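PDB 1SR4: cytolethal distending toxin subunit A from Haemophilus ducreyi, which probably pairs with CdtC as a lectin-like heterodimer that delivers the genotoxic CdtB subunit to host cells, leading to growth arrest in G2/M phase. Local coordinates for residues V180-G183 / S188-Q191; G65-L70 / F172-T177. All blocks are in the same frame, centred on the assembly; numbering follows the deposited sequence.

How the interactions relate
Two ways of holding loops on a beta-trefoil appear here. In interaction 1, side chains of 188-191 bind the backbone, and one carboxylate, of a loop only a few residues earlier in the chain; in interaction 2, one amide of the tight turn 65-68 reaches a serine more than 100 residues later. The contacts lie in series along the sequence, on the same side of the chain's centre, with centres about 13 Å apart. They meet directly: Asp-190 OD2 is 2.8 Å from Gln-66 NE2, a probable hydrogen bond between the strand of interaction 1 and the turn of interaction 2. The same turn also touches the CdtC chain, through Gln-66.

Interaction 1 of 2, residues V180-G183 / S188-Q191; sequences VCDG and SRDQ
Gly-183 and Gln-191 make the nearest backbone approach, their CA atoms 5.5 Å apart; just before this approach the 180-183 loop bends through an inverse gamma turn centred on Cys-181. The principle illustrated is that a side-chain amide can take the place of a backbone partner. Gln-191, extended beyond CG, presents both ends of its amide to the loop. Its OE1 receives the N-H of Gly-183 at 2.7 Å, tilted 25° from the carbonyl plane, and a weak bond from Asp-182 N. Its NE2 donates to Val-180 O over 2.8 Å, arriving from above that carbonyl's plane.

Arg-189 adds a second grip. With CG anti to the backbone N (chi1 178°) and the chain extended as far as NE, its guanidinium lies beside Val-180 and Asp-182. NH1 donates to the syn lone pair of Asp-182 OD1 at 2.7 Å, forming a salt bridge, and more weakly to OD2; the carboxylate stands nearly perpendicular to the guanidinium, 83° between planes. NH2 bonds weakly to Val-180 O, which thus accepts from both side chains.

The loop joins strand 176-179 to strand 185-186 and is tied by the Cys-181 to Cys-162 disulfide to strand 162-165, whose Thr-164 also bonds Gln-191 NE2. Strand 189-196, which carries Arg-189 and Gln-191, runs antiparallel between strands 62-65 and 185-186.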
ATOM      1  N   VAL A 180      21.664   7.296 -16.811  1.00 15.42           N
ATOM      2  CA  VAL A 180      21.458   8.408 -15.899  1.00 16.92           C
ATOM      3  C   VAL A 180      19.988   8.524 -15.495  1.00 17.24           C
ATOM      4  O   VAL A 180      19.086   8.410 -16.330  1.00 15.75           O
ATOM      5  CB  VAL A 180      21.972   9.744 -16.525  1.00 17.28           C
ATOM      6  CG1 VAL A 180      21.192  10.068 -17.792  1.00 18.41           C
ATOM      7  CG2 VAL A 180      21.861  10.869 -15.522  1.00 15.94           C
ATOM      8  N   CYS A 181      19.751   8.745 -14.207  1.00 19.26           N
ATOM      9  CA  CYS A 181      18.389   8.864 -13.696  1.00 23.00           C
ATOM     10  C   CYS A 181      17.740  10.199 -14.002  1.00 24.80           C
ATOM     11  O   CYS A 181      17.843  11.119 -13.206  1.00 27.91           O
ATOM     12  CB  CYS A 181      18.376   8.671 -12.178  1.00 22.93           C
ATOM     13  SG  CYS A 181      19.049   7.077 -11.606  1.00 25.27           S
ATOM     14  N   ASP A 182      17.072  10.330 -15.139  1.00 25.77           N
ATOM     15  CA  ASP A 182      16.417  11.599 -15.427  1.00 25.62           C
ATOM     16  C   ASP A 182      14.898  11.460 -15.396  1.00 25.34           C
ATOM     17  O   ASP A 182      14.172  12.447 -15.555  1.00 26.27           O
ATOM     18  CB  ASP A 182      16.872  12.164 -16.769  1.00 26.80           C
ATOM     19  CG  ASP A 182      16.830  11.142 -17.883  1.00 27.98           C
ATOM     20  OD1 ASP A 182      16.039  10.173 -17.799  1.00 27.33           O
ATOM     21  OD2 ASP A 182      17.590  11.322 -18.857  1.00 30.19           O
ATOM     22  N   GLY A 183      14.418  10.242 -15.166  1.00 22.85           N
ATOM     23  CA  GLY A 183      12.981  10.026 -15.100  1.00 21.66           C
ATOM     24  C   GLY A 183      12.280  10.223 -16.430  1.00 20.16           C
ATOM     25  O   GLY A 183      11.098  10.568 -16.489  1.00 20.00           O
ATOM     26  N   SER A 188      11.157   5.602 -26.741  1.00 14.61           N
ATOM     27  CA  SER A 188      12.388   4.815 -26.852  1.00 15.16           C
ATOM     28  C   SER A 188      13.192   4.737 -25.569  1.00 13.87           C
ATOM     29  O   SER A 188      14.209   4.059 -25.513  1.00 14.02           O
ATOM     30  CB  SER A 188      13.299   5.403 -27.941  1.00 18.79           C
ATOM     31  OG  SER A 188      13.771   6.697 -27.562  1.00 22.62           O
ATOM     32  N   ARG A 189      12.748   5.427 -24.533  1.00 13.79           N
ATOM     33  CA  ARG A 189      13.506   5.442 -23.285  1.00 13.43           C
ATOM     34  C   ARG A 189      12.589   5.865 -22.135  1.00 12.21           C
ATOM     35  O   ARG A 189      12.157   7.014 -22.068  1.00 11.27           O
ATOM     36  CB  ARG A 189      14.673   6.429 -23.439  1.00 13.58           C
ATOM     37  CG  ARG A 189      15.534   6.607 -22.197  1.00 17.50           C
ATOM     38  CD  ARG A 189      16.791   7.453 -22.484  1.00 19.19           C
ATOM     39  NE  ARG A 189      17.698   7.428 -21.336  1.00 19.21           N
ATOM     40  CZ  ARG A 189      17.581   8.213 -20.273  1.00 20.65           C
ATOM     41  NH1 ARG A 189      16.602   9.107 -20.216  1.00 22.81           N
ATOM     42  NH2 ARG A 189      18.414   8.075 -19.240  1.00 21.05           N
ATOM     43  N   ASP A 190      12.293   4.929 -21.240  1.00 10.37           N
ATOM     44  CA  ASP A 190      11.401   5.209 -20.113  1.00 11.01           C
ATOM     45  C   ASP A 190      12.057   4.612 -18.872  1.00 10.66           C
ATOM     46  O   ASP A 190      12.774   3.606 -18.967  1.00  8.10           O
ATOM     47  CB  ASP A 190      10.056   4.540 -20.375  1.00  8.89           C
ATOM     48  CG  ASP A 190       8.925   5.079 -19.502  1.00 10.47           C
ATOM     49  OD1 ASP A 190       9.114   5.387 -18.304  1.00 10.71           O
ATOM     50  OD2 ASP A 190       7.803   5.154 -20.024  1.00 11.75           O
ATOM     51  N   GLN A 191      11.846   5.236 -17.717  1.00 10.31           N
ATOM     52  CA  GLN A 191      12.438   4.716 -16.496  1.00 10.81           C
ATOM     53  C   GLN A 191      11.380   4.481 -15.428  1.00 11.71           C
ATOM     54  O   GLN A 191      11.719   4.260 -14.261  1.00  9.82           O
ATOM     55  CB  GLN A 191      13.516   5.670 -15.952  1.00 13.09           C
ATOM     56  CG  GLN A 191      14.695   5.891 -16.893  1.00 14.68           C
ATOM     57  CD  GLN A 191      15.774   6.772 -16.279  1.00 20.25           C
ATOM     58  OE1 GLN A 191      15.470   7.737 -15.568  1.00 20.19           O
ATOM     59  NE2 GLN A 191      17.040   6.457 -16.563  1.00 19.15           N
TER

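Interaction 2 of 2, residues G65-L70 / F172-T177; sequences GQNGAL and FYSTVT
Ala-69 and Ser-174 bring the two backbones nearest, with CA atoms 7.0 Å apart. Segment 65-70 folds as a type I beta turn from Gly-65 to Gly-68, closed by Gly-68 N donating to Gly-65 O at 2.9 Å; a further backbone bond runs from Gly-65 N to Ala-69 O at 2.7 Å. Facing it, 172-177 is largely loop before entering strand 176-179.

This small contact shows how one amide can serve its own turn and a distant loop together. Asn-67 has CG between its backbone N and carbonyl carbon (chi1 63°), which folds the amide back over the turn. OD1 then accepts the N-H of Ala-69 at 3.0 Å, closing an Asx turn; this donor sits well above the carbonyl plane, 54° out of it, although the bond is fairly straight. At the other end of the amide, ND2 reaches across to Ser-174 OG over 2.7 Å, with the hydroxyl oxygen close to the amide plane but the hydrogen bond bent, 138° at the hydrogen. Ala-69 CB lies 4.2 Å from the same OG, a looser contact beside the polar link.

Further bonds fix both ends: Ser-174 OG also pairs with Asn-166 O, and Asn-67 ND2 with Pro-167 O. The pairing thus holds the loop after strand 162-165 against the tight turn between strands 62-65 and 69-73. In the ricin-type beta-trefoil of CdtA, the early strand 62-65 pairs antiparallel with the late strand 189-196, and this contact joins the turn that follows the first of them to the loop before strand 176-179.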
ATOM      1  N   GLY A  65       6.720  -2.508 -16.809  1.00  8.14           N
ATOM      2  CA  GLY A  65       7.005  -1.246 -17.469  1.00  9.48           C
ATOM      3  C   GLY A  65       5.705  -0.647 -17.968  1.00 10.30           C
ATOM      4  O   GLY A  65       4.648  -1.293 -17.925  1.00  9.41           O
ATOM      5  N   GLN A  66       5.768   0.582 -18.468  1.00  9.96           N
ATOM      6  CA  GLN A  66       4.559   1.265 -18.919  1.00 10.15           C
ATOM      7  C   GLN A  66       3.910   0.620 -20.138  1.00 10.41           C
ATOM      8  O   GLN A  66       2.752   0.913 -20.472  1.00  9.70           O
ATOM      9  CB  GLN A  66       4.879   2.726 -19.202  1.00 11.15           C
ATOM     10  CG  GLN A  66       5.341   3.468 -17.957  1.00 10.99           C
ATOM     11  CD  GLN A  66       4.783   4.857 -17.924  1.00 12.28           C
ATOM     12  OE1 GLN A  66       3.663   5.072 -17.463  1.00 10.78           O
ATOM     13  NE2 GLN A  66       5.547   5.814 -18.441  1.00 10.46           N
ATOM     14  N   ASN A  67       4.659  -0.276 -20.776  1.00  9.14           N
ATOM     15  CA  ASN A  67       4.198  -0.984 -21.966  1.00  9.94           C
ATOM     16  C   ASN A  67       3.714  -2.389 -21.583  1.00 10.38           C
ATOM     17  O   ASN A  67       3.399  -3.210 -22.453  1.00  8.92           O
ATOM     18  CB  ASN A  67       5.342  -1.073 -22.988  1.00 10.35           C
ATOM     19  CG  ASN A  67       6.526  -1.871 -22.467  1.00 10.35           C
ATOM     20  OD1 ASN A  67       6.581  -2.227 -21.283  1.00  8.32           O
ATOM     21  ND2 ASN A  67       7.494  -2.139 -23.346  1.00  8.54           N
ATOM     22  N   GLY A  68       3.645  -2.642 -20.273  1.00 10.09           N
ATOM     23  CA  GLY A  68       3.172  -3.925 -19.763  1.00  9.49           C
ATOM     24  C   GLY A  68       4.232  -5.014 -19.673  1.00 11.28           C
ATOM     25  O   GLY A  68       3.960  -6.114 -19.168  1.00 11.85           O
ATOM     26  N   ALA A  69       5.438  -4.722 -20.158  1.00 10.02           N
ATOM     27  CA  ALA A  69       6.517  -5.700 -20.145  1.00 10.27           C
ATOM     28  C   ALA A  69       6.998  -5.895 -18.716  1.00 12.06           C
ATOM     29  O   ALA A  69       7.151  -4.927 -17.967  1.00 11.39           O
ATOM     30  CB  ALA A  69       7.667  -5.237 -21.060  1.00 10.06           C
ATOM     31  N   LEU A  70       7.247  -7.150 -18.352  1.00 10.91           N
ATOM     32  CA  LEU A  70       7.663  -7.513 -16.995  1.00  9.06           C
ATOM     33  C   LEU A  70       9.164  -7.855 -16.924  1.00  8.68           C
ATOM     34  O   LEU A  70       9.669  -8.604 -17.761  1.00  7.35           O
ATOM     35  CB  LEU A  70       6.839  -8.728 -16.546  1.00  8.55           C
ATOM     36  CG  LEU A  70       5.331  -8.671 -16.836  1.00  8.57           C
ATOM     37  CD1 LEU A  70       4.707 -10.078 -16.669  1.00  9.34           C
ATOM     38  CD2 LEU A  70       4.678  -7.665 -15.917  1.00  5.27           C
ATOM     39  N   PHE A 172       9.323  -8.842 -29.244  1.00 13.95           N
ATOM     40  CA  PHE A 172       8.573  -9.273 -28.054  1.00 15.50           C
ATOM     41  C   PHE A 172       8.955  -8.601 -26.748  1.00 14.16           C
ATOM     42  O   PHE A 172       8.177  -8.608 -25.790  1.00 14.40           O
ATOM     43  CB  PHE A 172       8.780 -10.770 -27.791  1.00 15.85           C
ATOM     44  CG  PHE A 172       8.610 -11.642 -28.990  1.00 16.44           C
ATOM     45  CD1 PHE A 172       7.361 -11.829 -29.562  1.00 14.97           C
ATOM     46  CD2 PHE A 172       9.711 -12.291 -29.541  1.00 17.84           C
ATOM     47  CE1 PHE A 172       7.211 -12.663 -30.666  1.00 16.82           C
ATOM     48  CE2 PHE A 172       9.569 -13.120 -30.640  1.00 16.30           C
ATOM     49  CZ  PHE A 172       8.314 -13.300 -31.205  1.00 15.04           C
ATOM     50  N   TYR A 173      10.157  -8.049 -26.705  1.00 11.42           N
ATOM     51  CA  TYR A 173      10.674  -7.490 -25.479  1.00 11.31           C
ATOM     52  C   TYR A 173      11.246  -6.099 -25.540  1.00 11.56           C
ATOM     53  O   TYR A 173      11.584  -5.575 -26.616  1.00 10.37           O
ATOM     54  CB  TYR A 173      11.793  -8.401 -25.005  1.00 13.28           C
ATOM     55  CG  TYR A 173      12.839  -8.581 -26.097  1.00 16.36           C
ATOM     56  CD1 TYR A 173      13.846  -7.625 -26.304  1.00 15.90           C
ATOM     57  CD2 TYR A 173      12.792  -9.683 -26.954  1.00 15.46           C
ATOM     58  CE1 TYR A 173      14.785  -7.772 -27.347  1.00 17.26           C
ATOM     59  CE2 TYR A 173      13.717  -9.839 -27.994  1.00 17.28           C
ATOM     60  CZ  TYR A 173      14.709  -8.886 -28.183  1.00 15.95           C
ATOM     61  OH  TYR A 173      15.630  -9.072 -29.186  1.00 18.37           O
ATOM     62  N   SER A 174      11.398  -5.541 -24.341  1.00 10.24           N
ATOM     63  CA  SER A 174      12.024  -4.251 -24.159  1.00 10.97           C
ATOM     64  C   SER A 174      13.424  -4.619 -23.688  1.00 12.18           C
ATOM     65  O   SER A 174      13.607  -5.603 -22.961  1.00 13.46           O
ATOM     66  CB  SER A 174      11.307  -3.436 -23.077  1.00 10.07           C
ATOM     67  OG  SER A 174      10.115  -2.861 -23.592  1.00  9.58           O
ATOM     68  N   THR A 175      14.414  -3.855 -24.126  1.00 11.96           N
ATOM     69  CA  THR A 175      15.804  -4.077 -23.732  1.00  9.98           C
ATOM     70  C   THR A 175      15.988  -3.291 -22.449  1.00 10.63           C
ATOM     71  O   THR A 175      15.604  -2.126 -22.372  1.00 10.05           O
ATOM     72  CB  THR A 175      16.753  -3.550 -24.828  1.00 11.61           C
ATOM     73  OG1 THR A 175      16.406  -4.185 -26.067  1.00 13.05           O
ATOM     74  CG2 THR A 175      18.221  -3.850 -24.497  1.00 11.86           C
ATOM     75  N   VAL A 176      16.571  -3.928 -21.443  1.00  9.42           N
ATOM     76  CA  VAL A 176      16.755  -3.302 -20.136  1.00  9.63           C
ATOM     77  C   VAL A 176      18.200  -2.864 -19.903  1.00 10.86           C
ATOM     78  O   VAL A 176      19.120  -3.670 -19.962  1.00 10.11           O
ATOM     79  CB  VAL A 176      16.322  -4.281 -19.027  1.00 10.04           C
ATOM     80  CG1 VAL A 176      16.443  -3.624 -17.662  1.00 11.53           C
ATOM     81  CG2 VAL A 176      14.868  -4.746 -19.283  1.00  6.90           C
ATOM     82  N   THR A 177      18.391  -1.584 -19.620  1.00 11.31           N
ATOM     83  CA  THR A 177      19.732  -1.062 -19.416  1.00 12.55           C
ATOM     84  C   THR A 177      19.771  -0.196 -18.174  1.00 13.66           C
ATOM     85  O   THR A 177      18.755  -0.018 -17.497  1.00 12.64           O
ATOM     86  CB  THR A 177      20.160  -0.181 -20.616  1.00 13.10           C
ATOM     87  OG1 THR A 177      19.217   0.888 -20.776  1.00 13.36           O
ATOM     88  CG2 THR A 177      20.186  -0.991 -21.919  1.00 13.51           C
TER